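Local atomic coordinates of cytochrome c'' (Methylophilus methylotrophus, PDB entry 1GU2), a protein that probably serves in electron transport through a covalently bound heme c, with heme reduction proposed to be coupled to proton transfer. Residues 6-9 and 10-14; 110-113 and 114-117; 93-96 and 97-101; 61-64 and 65-68. All blocks are in the same frame, centred on the assembly; numbering follows the deposited sequence.

Contact 1 of 4, residues 6-9 and 10-14; sequences EKLV and YKYTN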
loop_
_atom_site.group_PDB
_atom_site.type_symbol
_atom_site.label_atom_id
_atom_site.label_comp_id
_atom_site.label_asym_id
_atom_site.label_seq_id
_atom_site.Cartn_x
_atom_site.Cartn_y
_atom_site.Cartn_z
ATOM N N GLU A 6 0.958 -5.366 -10.935
ATOM C CA GLU A 6 -0.312 -5.667 -11.559
ATOM C C GLU A 6 -0.738 -7.114 -11.290
ATOM O O GLU A 6 -1.902 -7.386 -10.986
ATOM C CB GLU A 6 -0.225 -5.381 -13.068
ATOM C CG GLU A 6 -1.547 -5.535 -13.784
ATOM C CD GLU A 6 -1.473 -5.424 -15.290
ATOM O OE1 GLU A 6 -2.348 -6.026 -15.991
ATOM O OE2 GLU A 6 -0.600 -4.698 -15.805
ATOM N N LYS A 7 0.177 -8.067 -11.429
ATOM C CA LYS A 7 -0.186 -9.459 -11.168
ATOM C C LYS A 7 -0.609 -9.682 -9.720
ATOM O O LYS A 7 -1.491 -10.508 -9.444
ATOM C CB LYS A 7 0.998 -10.345 -11.563
ATOM C CG LYS A 7 1.252 -10.428 -13.076
ATOM C CD LYS A 7 2.301 -11.474 -13.427
ATOM C CE LYS A 7 3.656 -11.129 -12.800
ATOM N NZ LYS A 7 4.606 -12.274 -13.048
ATOM N N LEU A 8 -0.012 -8.965 -8.766
ATOM C CA LEU A 8 -0.417 -9.066 -7.352
ATOM C C LEU A 8 -1.835 -8.557 -7.169
ATOM O O LEU A 8 -2.578 -9.106 -6.324
ATOM C CB LEU A 8 0.546 -8.345 -6.434
ATOM C CG LEU A 8 1.887 -9.062 -6.184
ATOM C CD1 LEU A 8 2.815 -8.094 -5.460
ATOM C CD2 LEU A 8 1.739 -10.339 -5.402
ATOM N N VAL A 9 -2.271 -7.555 -7.904
ATOM C CA VAL A 9 -3.674 -7.112 -7.753
ATOM C C VAL A 9 -4.625 -8.252 -8.062
ATOM O O VAL A 9 -5.579 -8.491 -7.340
ATOM C CB VAL A 9 -3.942 -5.911 -8.686
ATOM C CG1 VAL A 9 -5.433 -5.506 -8.679
ATOM C CG2 VAL A 9 -3.129 -4.711 -8.304
ATOM N N TYR A 10 -4.383 -9.043 -9.149
ATOM C CA TYR A 10 -5.278 -10.174 -9.426
ATOM C C TYR A 10 -5.238 -11.232 -8.347
ATOM O O TYR A 10 -6.260 -11.774 -7.940
ATOM C CB TYR A 10 -5.001 -10.902 -10.749
ATOM C CG TYR A 10 -4.973 -9.899 -11.875
ATOM C CD1 TYR A 10 -3.722 -9.643 -12.437
ATOM C CD2 TYR A 10 -6.113 -9.252 -12.344
ATOM C CE1 TYR A 10 -3.600 -8.734 -13.471
ATOM C CE2 TYR A 10 -5.964 -8.346 -13.388
ATOM C CZ TYR A 10 -4.723 -8.100 -13.948
ATOM O OH TYR A 10 -4.599 -7.181 -14.985
ATOM N N LYS A 11 -4.031 -11.536 -7.883
ATOM C CA LYS A 11 -3.862 -12.540 -6.840
ATOM C C LYS A 11 -4.663 -12.167 -5.605
ATOM O O LYS A 11 -5.473 -12.951 -5.088
ATOM C CB LYS A 11 -2.376 -12.737 -6.492
ATOM C CG LYS A 11 -2.154 -13.748 -5.402
ATOM C CD LYS A 11 -0.694 -13.996 -5.084
ATOM C CE LYS A 11 -0.564 -14.886 -3.855
ATOM N NZ LYS A 11 0.901 -15.264 -3.688
ATOM N N TYR A 12 -4.475 -10.954 -5.094
ATOM C CA TYR A 12 -5.187 -10.557 -3.886
ATOM C C TYR A 12 -6.685 -10.379 -4.134
ATOM O O TYR A 12 -7.503 -10.639 -3.224
ATOM C CB TYR A 12 -4.596 -9.277 -3.295
ATOM C CG TYR A 12 -3.205 -9.462 -2.723
ATOM C CD1 TYR A 12 -2.904 -10.438 -1.819
ATOM C CD2 TYR A 12 -2.194 -8.594 -3.113
ATOM C CE1 TYR A 12 -1.601 -10.584 -1.302
ATOM C CE2 TYR A 12 -0.901 -8.737 -2.594
ATOM C CZ TYR A 12 -0.618 -9.725 -1.712
ATOM O OH TYR A 12 0.659 -9.836 -1.219
ATOM N N THR A 13 -7.067 -9.976 -5.348
ATOM C CA THR A 13 -8.512 -9.893 -5.632
ATOM C C THR A 13 -9.168 -11.246 -5.534
ATOM O O THR A 13 -10.263 -11.389 -4.939
ATOM C CB THR A 13 -8.724 -9.338 -7.042
ATOM O OG1 THR A 13 -8.249 -7.966 -7.090
ATOM C CG2 THR A 13 -10.212 -9.353 -7.366
ATOM N N ASN A 14 -8.517 -12.257 -6.100
ATOM C CA ASN A 14 -9.124 -13.586 -6.076
ATOM C C ASN A 14 -9.167 -14.145 -4.662
ATOM O O ASN A 14 -10.186 -14.779 -4.294
ATOM C CB ASN A 14 -8.364 -14.480 -7.057
ATOM C CG ASN A 14 -8.575 -14.030 -8.493
ATOM O OD1 ASN A 14 -9.564 -13.370 -8.848
ATOM N ND2 ASN A 14 -7.597 -14.415 -9.299
#

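Contact 2 of 4, residues 110-113 and 114-117; sequences ANFI and AYLL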
loop_
_atom_site.group_PDB
_atom_site.type_symbol
_atom_site.label_atom_id
_atom_site.label_comp_id
_atom_site.label_asym_id
_atom_site.label_seq_id
_atom_site.Cartn_x
_atom_site.Cartn_y
_atom_site.Cartn_z
ATOM N N ALA A 110 -5.289 -5.582 -2.477
ATOM C CA ALA A 110 -5.663 -5.413 -3.865
ATOM C C ALA A 110 -6.011 -3.971 -4.181
ATOM O O ALA A 110 -5.578 -3.393 -5.189
ATOM C CB ALA A 110 -6.841 -6.317 -4.171
ATOM N N ASN A 111 -6.829 -3.322 -3.338
ATOM C CA ASN A 111 -7.250 -1.966 -3.580
ATOM C C ASN A 111 -6.061 -1.005 -3.520
ATOM O O ASN A 111 -5.958 -0.073 -4.329
ATOM C CB ASN A 111 -8.289 -1.496 -2.528
ATOM C CG ASN A 111 -9.659 -2.119 -2.664
ATOM O OD1 ASN A 111 -9.983 -2.718 -3.695
ATOM N ND2 ASN A 111 -10.470 -1.949 -1.627
ATOM N N PHE A 112 -5.158 -1.222 -2.560
ATOM C CA PHE A 112 -4.016 -0.342 -2.404
ATOM C C PHE A 112 -3.038 -0.466 -3.569
ATOM O O PHE A 112 -2.576 0.547 -4.073
ATOM C CB PHE A 112 -3.332 -0.622 -1.062
ATOM C CG PHE A 112 -2.080 0.226 -0.911
ATOM C CD1 PHE A 112 -0.831 -0.354 -0.883
ATOM C CD2 PHE A 112 -2.218 1.600 -0.806
ATOM C CE1 PHE A 112 0.302 0.428 -0.749
ATOM C CE2 PHE A 112 -1.117 2.399 -0.710
ATOM C CZ PHE A 112 0.122 1.796 -0.683
ATOM N N ILE A 113 -2.717 -1.689 -3.999
ATOM C CA ILE A 113 -1.779 -1.846 -5.101
ATOM C C ILE A 113 -2.401 -1.335 -6.385
ATOM O O ILE A 113 -1.720 -0.681 -7.193
ATOM C CB ILE A 113 -1.234 -3.289 -5.189
ATOM C CG1 ILE A 113 -0.540 -3.728 -3.895
ATOM C CG2 ILE A 113 -0.336 -3.408 -6.410
ATOM C CD1 ILE A 113 -0.124 -5.188 -3.852
ATOM N N ALA A 114 -3.693 -1.520 -6.589
ATOM C CA ALA A 114 -4.370 -0.979 -7.756
ATOM C C ALA A 114 -4.277 0.521 -7.712
ATOM O O ALA A 114 -3.995 1.176 -8.710
ATOM C CB ALA A 114 -5.817 -1.441 -7.789
ATOM N N TYR A 115 -4.475 1.124 -6.547
ATOM C CA TYR A 115 -4.305 2.597 -6.413
ATOM C C TYR A 115 -2.883 3.003 -6.763
ATOM O O TYR A 115 -2.624 3.981 -7.493
ATOM C CB TYR A 115 -4.730 3.012 -4.980
ATOM C CG TYR A 115 -4.212 4.396 -4.634
ATOM C CD1 TYR A 115 -4.640 5.498 -5.355
ATOM C CD2 TYR A 115 -3.287 4.607 -3.617
ATOM C CE1 TYR A 115 -4.142 6.765 -5.015
ATOM C CE2 TYR A 115 -2.776 5.854 -3.263
ATOM C CZ TYR A 115 -3.248 6.916 -3.996
ATOM O OH TYR A 115 -2.755 8.161 -3.738
ATOM N N LEU A 116 -1.861 2.287 -6.278
ATOM C CA LEU A 116 -0.459 2.594 -6.634
ATOM C C LEU A 116 -0.243 2.597 -8.152
ATOM O O LEU A 116 0.579 3.436 -8.624
ATOM C CB LEU A 116 0.493 1.610 -6.012
ATOM C CG LEU A 116 0.703 1.647 -4.502
ATOM C CD1 LEU A 116 1.763 0.620 -4.108
ATOM C CD2 LEU A 116 1.115 3.005 -3.990
ATOM N N LEU A 117 -0.896 1.729 -8.902
ATOM C CA LEU A 117 -0.753 1.658 -10.369
ATOM C C LEU A 117 -1.244 2.945 -11.017
ATOM O O LEU A 117 -0.867 3.238 -12.154
ATOM C CB LEU A 117 -1.505 0.472 -10.975
ATOM C CG LEU A 117 -1.017 -0.925 -10.614
ATOM C CD1 LEU A 117 -1.904 -2.014 -11.190
ATOM C CD2 LEU A 117 0.425 -1.105 -11.036
#

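Contact 3 of 4, residues 93-96 and 97-101; sequences TKHC and NDILG. With HEC (heme c), chain C.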
loop_
_atom_site.group_PDB
_atom_site.type_symbol
_atom_site.label_atom_id
_atom_site.label_comp_id
_atom_site.label_asym_id
_atom_site.label_seq_id
_atom_site.Cartn_x
_atom_site.Cartn_y
_atom_site.Cartn_z
ATOM N N THR A 93 3.219 -8.115 4.412
ATOM C CA THR A 93 2.587 -8.688 5.600
ATOM C C THR A 93 3.284 -8.216 6.876
ATOM O O THR A 93 2.632 -7.758 7.852
ATOM C CB THR A 93 2.591 -10.221 5.512
ATOM O OG1 THR A 93 1.621 -10.645 4.530
ATOM C CG2 THR A 93 2.197 -10.846 6.834
ATOM N N LYS A 94 4.610 -8.273 6.916
ATOM C CA LYS A 94 5.353 -7.806 8.109
ATOM C C LYS A 94 5.082 -6.329 8.351
ATOM O O LYS A 94 4.875 -5.879 9.477
ATOM C CB LYS A 94 6.826 -8.092 7.976
ATOM C CG LYS A 94 7.208 -9.573 8.076
ATOM C CD LYS A 94 8.744 -9.705 7.802
ATOM C CE LYS A 94 9.298 -11.096 7.811
ATOM N NZ LYS A 94 10.654 -11.113 7.153
ATOM N N HIS A 95 5.080 -5.523 7.276
ATOM C CA HIS A 95 4.880 -4.066 7.435
ATOM C C HIS A 95 3.493 -3.724 7.925
ATOM O O HIS A 95 3.326 -2.875 8.794
ATOM C CB HIS A 95 5.164 -3.393 6.086
ATOM C CG HIS A 95 5.268 -1.903 6.149
ATOM N ND1 HIS A 95 6.065 -1.231 7.065
ATOM C CD2 HIS A 95 4.727 -0.936 5.387
ATOM C CE1 HIS A 95 5.999 0.072 6.846
ATOM N NE2 HIS A 95 5.181 0.288 5.809
ATOM N N CYS A 96 2.473 -4.370 7.388
ATOM C CA CYS A 96 1.125 -4.172 7.909
ATOM C C CYS A 96 1.056 -4.516 9.388
ATOM O O CYS A 96 0.490 -3.782 10.197
ATOM C CB CYS A 96 0.119 -5.046 7.126
ATOM S SG CYS A 96 -0.157 -4.510 5.404
ATOM N N ASN A 97 1.655 -5.647 9.770
ATOM C CA ASN A 97 1.710 -6.006 11.186
ATOM C C ASN A 97 2.384 -4.955 12.039
ATOM O O ASN A 97 1.911 -4.627 13.128
ATOM C CB ASN A 97 2.442 -7.359 11.373
ATOM C CG ASN A 97 1.496 -8.526 11.225
ATOM O OD1 ASN A 97 0.805 -8.899 12.195
ATOM N ND2 ASN A 97 1.380 -9.121 10.081
ATOM N N ASP A 98 3.494 -4.418 11.586
ATOM C CA ASP A 98 4.221 -3.360 12.287
ATOM C C ASP A 98 3.366 -2.107 12.466
ATOM O O ASP A 98 3.176 -1.550 13.522
ATOM C CB ASP A 98 5.490 -2.957 11.532
ATOM C CG ASP A 98 6.738 -3.687 11.938
ATOM O OD1 ASP A 98 7.685 -3.608 11.104
ATOM O OD2 ASP A 98 6.807 -4.309 13.031
ATOM N N ILE A 99 2.767 -1.601 11.379
ATOM C CA ILE A 99 2.073 -0.328 11.404
ATOM C C ILE A 99 0.697 -0.428 12.059
ATOM O O ILE A 99 0.321 0.458 12.837
ATOM C CB ILE A 99 1.963 0.224 9.950
ATOM C CG1 ILE A 99 3.318 0.472 9.264
ATOM C CG2 ILE A 99 1.097 1.466 9.909
ATOM C CD1 ILE A 99 4.277 1.326 10.044
ATOM N N LEU A 100 -0.039 -1.513 11.726
ATOM C CA LEU A 100 -1.437 -1.595 12.153
ATOM C C LEU A 100 -1.687 -2.601 13.262
ATOM O O LEU A 100 -2.778 -2.585 13.841
ATOM C CB LEU A 100 -2.283 -1.929 10.921
ATOM C CG LEU A 100 -2.281 -0.947 9.767
ATOM C CD1 LEU A 100 -3.059 -1.507 8.577
ATOM C CD2 LEU A 100 -2.820 0.405 10.191
ATOM N N GLY A 101 -0.730 -3.492 13.549
ATOM C CA GLY A 101 -0.944 -4.532 14.563
ATOM C C GLY A 101 -1.350 -5.858 14.021
ATOM O O GLY A 101 -1.412 -6.824 14.812
HETATM FE FE HEC C . 5.145 1.969 4.713
HETATM C CHA HEC C . 7.736 0.457 3.064
HETATM C CHB HEC C . 2.957 0.643 2.457
HETATM C CHC HEC C . 2.534 3.071 6.655
HETATM C CHD HEC C . 7.385 3.588 6.747
HETATM N NA HEC C . 5.306 0.847 3.060
HETATM C C1A HEC C . 6.475 0.287 2.519
HETATM C C2A HEC C . 6.149 -0.487 1.353
HETATM C C3A HEC C . 4.823 -0.393 1.156
HETATM C C4A HEC C . 4.289 0.400 2.236
HETATM C CMA HEC C . 3.972 -1.038 0.033
HETATM C CAA HEC C . 7.169 -1.264 0.504
HETATM C CBA HEC C . 7.313 -2.729 0.953
HETATM C CGA HEC C . 8.319 -3.472 0.144
HETATM O O1A HEC C . 8.962 -4.392 0.694
HETATM O O2A HEC C . 8.513 -3.184 -1.049
HETATM N NB HEC C . 3.145 1.856 4.583
HETATM C C1B HEC C . 2.419 1.248 3.597
HETATM C C2B HEC C . 1.003 1.292 3.939
HETATM C C3B HEC C . 0.890 1.947 5.129
HETATM C C4B HEC C . 2.232 2.322 5.513
HETATM C CMB HEC C . -0.140 0.692 3.102
HETATM C CAB HEC C . -0.376 2.293 5.947
HETATM C CBB HEC C . -1.153 1.036 6.334
HETATM N NC HEC C . 4.995 3.108 6.355
HETATM C C1C HEC C . 3.813 3.485 6.994
HETATM C C2C HEC C . 4.118 4.417 8.059
HETATM C C3C HEC C . 5.474 4.586 8.078
HETATM C C4C HEC C . 6.023 3.769 7.031
HETATM C CMC HEC C . 3.017 5.082 8.909
HETATM C CAC HEC C . 6.336 5.522 8.925
HETATM C CBC HEC C . 6.177 5.291 10.424
HETATM N ND HEC C . 7.132 2.012 4.863
HETATM C C1D HEC C . 7.888 2.724 5.804
HETATM C C2D HEC C . 9.271 2.338 5.714
HETATM C C3D HEC C . 9.349 1.321 4.805
HETATM C C4D HEC C . 8.048 1.208 4.185
HETATM C CMD HEC C . 10.422 2.941 6.540
HETATM C CAD HEC C . 10.590 0.429 4.545
HETATM C CBD HEC C . 11.685 1.146 3.715
HETATM C CGD HEC C . 11.533 0.974 2.219
HETATM O O1D HEC C . 12.070 1.793 1.417
HETATM O O2D HEC C . 10.886 -0.015 1.782
HETATM O O HOH W 1 7.781 -2.550 8.932
#

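Contact 4 of 4, residues 61-64 and 65-68; sequences GKNI and VTGK. With HEC (heme c), chain C.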
loop_
_atom_site.group_PDB
_atom_site.type_symbol
_atom_site.label_atom_id
_atom_site.label_comp_id
_atom_site.label_asym_id
_atom_site.label_seq_id
_atom_site.Cartn_x
_atom_site.Cartn_y
_atom_site.Cartn_z
ATOM N N GLY A 61 9.099 9.796 0.571
ATOM C CA GLY A 61 8.559 9.889 1.903
ATOM C C GLY A 61 9.623 10.129 2.955
ATOM O O GLY A 61 10.825 10.278 2.656
ATOM N N LYS A 62 9.181 10.205 4.210
ATOM C CA LYS A 62 10.071 10.418 5.336
ATOM C C LYS A 62 9.465 9.725 6.561
ATOM O O LYS A 62 8.327 9.983 6.922
ATOM C CB LYS A 62 10.311 11.881 5.601
ATOM C CG LYS A 62 11.138 12.149 6.843
ATOM C CD LYS A 62 11.569 13.631 6.803
ATOM C CE LYS A 62 10.573 14.626 7.362
ATOM N NZ LYS A 62 11.100 16.000 7.736
ATOM N N ASN A 63 10.257 8.850 7.169
ATOM C CA ASN A 63 9.813 8.099 8.349
ATOM C C ASN A 63 9.675 9.067 9.506
ATOM O O ASN A 63 10.659 9.667 9.920
ATOM C CB ASN A 63 10.878 7.028 8.556
ATOM C CG ASN A 63 10.659 5.912 9.496
ATOM O OD1 ASN A 63 11.076 4.753 9.520
ATOM N ND2 ASN A 63 9.852 6.268 10.453
ATOM N N ILE A 64 8.461 9.133 10.092
ATOM C CA ILE A 64 8.251 10.103 11.174
ATOM C C ILE A 64 8.917 9.714 12.463
ATOM O O ILE A 64 9.154 10.562 13.336
ATOM C CB ILE A 64 6.743 10.293 11.432
ATOM C CG1 ILE A 64 6.015 9.051 11.913
ATOM C CG2 ILE A 64 6.195 10.867 10.122
ATOM C CD1 ILE A 64 4.557 9.221 12.326
ATOM N N VAL A 65 9.233 8.485 12.705
ATOM C CA VAL A 65 10.012 7.970 13.841
ATOM C C VAL A 65 11.494 8.275 13.707
ATOM O O VAL A 65 12.036 8.748 14.716
ATOM C CB VAL A 65 9.796 6.464 14.012
ATOM C CG1 VAL A 65 10.554 5.916 15.207
ATOM C CG2 VAL A 65 8.289 6.200 14.191
ATOM N N THR A 66 12.136 8.027 12.559
ATOM C CA THR A 66 13.584 8.121 12.465
ATOM C C THR A 66 14.080 9.265 11.612
ATOM O O THR A 66 15.303 9.567 11.633
ATOM C CB THR A 66 14.223 6.865 11.868
ATOM O OG1 THR A 66 13.733 6.668 10.549
ATOM C CG2 THR A 66 13.756 5.692 12.690
ATOM N N GLY A 67 13.210 9.894 10.846
ATOM C CA GLY A 67 13.654 10.999 9.987
ATOM C C GLY A 67 14.264 10.609 8.665
ATOM O O GLY A 67 14.654 11.446 7.849
ATOM N N LYS A 68 14.370 9.370 8.284
ATOM C CA LYS A 68 15.055 8.763 7.156
ATOM C C LYS A 68 14.122 8.857 5.961
ATOM O O LYS A 68 12.933 8.556 6.074
ATOM C CB LYS A 68 15.475 7.306 7.371
ATOM C CG LYS A 68 16.224 6.674 6.243
ATOM C CD LYS A 68 16.590 5.200 6.399
ATOM C CE LYS A 68 17.587 4.706 5.366
ATOM N NZ LYS A 68 17.957 3.275 5.658
HETATM FE FE HEC C . 5.145 1.969 4.713
HETATM C CHA HEC C . 7.736 0.457 3.064
HETATM C CHB HEC C . 2.957 0.643 2.457
HETATM C CHC HEC C . 2.534 3.071 6.655
HETATM C CHD HEC C . 7.385 3.588 6.747
HETATM N NA HEC C . 5.306 0.847 3.060
HETATM C C1A HEC C . 6.475 0.287 2.519
HETATM C C2A HEC C . 6.149 -0.487 1.353
HETATM C C3A HEC C . 4.823 -0.393 1.156
HETATM C C4A HEC C . 4.289 0.400 2.236
HETATM C CMA HEC C . 3.972 -1.038 0.033
HETATM C CAA HEC C . 7.169 -1.264 0.504
HETATM C CBA HEC C . 7.313 -2.729 0.953
HETATM C CGA HEC C . 8.319 -3.472 0.144
HETATM O O1A HEC C . 8.962 -4.392 0.694
HETATM O O2A HEC C . 8.513 -3.184 -1.049
HETATM N NB HEC C . 3.145 1.856 4.583
HETATM C C1B HEC C . 2.419 1.248 3.597
HETATM C C2B HEC C . 1.003 1.292 3.939
HETATM C C3B HEC C . 0.890 1.947 5.129
HETATM C C4B HEC C . 2.232 2.322 5.513
HETATM C CMB HEC C . -0.140 0.692 3.102
HETATM C CAB HEC C . -0.376 2.293 5.947
HETATM C CBB HEC C . -1.153 1.036 6.334
HETATM N NC HEC C . 4.995 3.108 6.355
HETATM C C1C HEC C . 3.813 3.485 6.994
HETATM C C2C HEC C . 4.118 4.417 8.059
HETATM C C3C HEC C . 5.474 4.586 8.078
HETATM C C4C HEC C . 6.023 3.769 7.031
HETATM C CMC HEC C . 3.017 5.082 8.909
HETATM C CAC HEC C . 6.336 5.522 8.925
HETATM C CBC HEC C . 6.177 5.291 10.424
HETATM N ND HEC C . 7.132 2.012 4.863
HETATM C C1D HEC C . 7.888 2.724 5.804
HETATM C C2D HEC C . 9.271 2.338 5.714
HETATM C C3D HEC C . 9.349 1.321 4.805
HETATM C C4D HEC C . 8.048 1.208 4.185
HETATM C CMD HEC C . 10.422 2.941 6.540
HETATM C CAD HEC C . 10.590 0.429 4.545
HETATM C CBD HEC C . 11.685 1.146 3.715
HETATM C CGD HEC C . 11.533 0.974 2.219
HETATM O O1D HEC C . 12.070 1.793 1.417
HETATM O O2D HEC C . 10.886 -0.015 1.782
#

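Contact 1 of 4, residues 6-9 and 10-14
The N-terminal helix 2-19 carries this local contact, in which groups four residues apart meet along successive turns: Glu6 with Tyr10, Leu8 with Tyr12, and Val9 with Thr13. On the outer flank Glu6 and Tyr10 run side by side in the same direction. Tyr10 donates its phenol proton to Glu6, OH to OE1 at 2.7 Å, and the carboxylate oxygen receives it on its anti lone pair. That oxygen lies in the plane of the phenol ring at its edge, while the carboxylate itself is turned 58° from the ring. The Glu6 chain is extended, with CG anti to the backbone N (chi1 -174°), which carries the acid alongside the ring as far as the hydroxyl. Val9 O is gripped twice by Thr13, at 2.9 Å from N and at 2.7 Å from OG1, the two donors arriving from opposite faces of the carbonyl plane. The threonine hydroxyl is thus satisfied within its own helix despite its burial. On the inner side, Leu8 CB rests 4.1 Å from Tyr12 CE2. Val9, Tyr12 and Thr13 also touch helix 106-118, the packing of N- and C-terminal helices on each other that is typical of the cytochrome c fold.

Contact 2 of 4, residues 110-113 and 114-117
Leu116 lies over one face of the Phe112 ring, one turn of helix further on. Its CG makes a CH-pi contact, 4.1 Å from the ring centroid and 22° off the ring normal, displaced toward the rim. Both methyls lie on that same face, CD1 3.7 Å from Phe112 CE1 and CD2 equally far from Phe112 CZ. The phenylalanine ring reaches this partner because its CG stands anti to the backbone N (chi1 176°). Tyr115 flanks the same ring obliquely, its CD2 4.2 Å from Phe112 CE2. With an alanine here in place of Leu116, the Phe112 ring would probably lose the cover of this face and be freer to turn. Helical backbone bonds fix the spacing, among them Leu116 N to Phe112 O at 2.9 Å. Phe112 also touches the heme and belongs to its pocket, so the leucine stands in the second shell of the heme site. Ile113 and Ala110 face helix 2-19, Ala114 and Tyr115 pack on Ile28 of helix 28-36, and Pro57 lies against Tyr115 and Leu116, which places this part of helix 106-118 in the buried interior between two helices and the heme.

Contact 3 of 4, residues 93-96 and 97-101
This is a local contact at the C-terminal end of helix 85-100, where the heme ligand His95 is backed by Ile99 one turn later. The isoleucine CG1 sits over one face of the imidazole, 3.9 Å from its centroid and 21° off the normal, while the heme carbon CHA lies over the opposite face. Ile99 also reaches past the histidine to the porphyrin, its CD1 coming within 3.7 Å of heme C2C. The ring, with CG anti to the backbone N (chi1 -168°), delivers NE2 to the iron at 2.0 Å. His53 supplies the other axial nitrogen, giving the bis-histidine coordination of a heme c whose thioether cysteines, Cys49 and Cys52, stand with His53 in a CXXCH motif. On the far edge of the imidazole, ND1 donates to a water 2.9 Å away in the ring plane. The same water comes near Asp98, but that side chain has two conformers and its short approach is doubtful. Thr93 O accepts twice from Asn97, from N at 3.0 Å and from ND2 at 2.9 Å. They come from opposite faces of the carbonyl plane, and the bond from ND2, close to the amide plane, helps to fix the asparagine's rotation. Cys96 is tied by a disulfide to Cys104. Gly101, at positive phi (98°), takes the chain out of the helix, and its N reaches Asn97 O at 2.9 Å.

Contact 4 of 4, residues 61-64 and 65-68
Asn63 and Thr66 cross at an angle over one side of a tight turn, and Asn63 meets Val65 at a slant as well. The Asn63 side chain, its CG anti to the backbone N (chi1 -168°), lies over the turn, with CG 3.3 Å from Thr66 OG1. The threonine hydroxyl is held in the crowded position between its backbone N and carbonyl carbon (chi1 61°), which brings it up to the middle of the amide. At its outer end the amide also borders the heme methyl CMD and approaches Val65. An alanine in place of Asn63 would probably leave the Thr66 hydroxyl without this polar neighbour and open a gap beside the heme methyl. On the neighbouring flank Ile64 faces away from the turn, CG1 lying 4.0 Å from heme CBC.

The backbone holds the side chains in this order. Asn63 N donates to Lys68 O at 2.9 Å in an almost straight bond, and Lys62 CA makes a CA-H...O contact with the same oxygen. Gly67 N closes an alpha turn on Asn63 O at 2.7 Å, as in a four-residue hairpin loop that runs through three right-handed helical positions and one left-handed. The last of these is Gly67, with positive phi, where any side chain would collide with the carbonyl oxygen of Thr66. The Lys62 chain passes alongside this glycine, CG to Gly67 O at 3.7 Å. The loop links strand 61-62 to its antiparallel partner 69-70, where Gly61 is hydrogen-bonded through its backbone to Ile70, while Lys62 is bonded by its backbone to Cys52 of helix 49-53.

In the fold
From the N terminus the chain passes through contact 1, then contact 4, contact 3 and finally contact 2. Each is local and bridges contiguous residues, so none encloses another and none cross. Contact 4 alone turns the chain back, as the bend of a two-stranded hairpin; contacts 1 and 2 lie within single helices and contact 3 runs to the end of one. Contacts 1 and 2 meet where helix 2-19 packs on helix 106-118, Val9 CG2 lying 3.6 Å from Ile113 CG2. Contacts 3 and 4, their centres about 17 Å apart, both touch the heme, which Phe112 of contact 2 also reaches. Contacts 1 and 4 lie on opposite sides of the chain's centre.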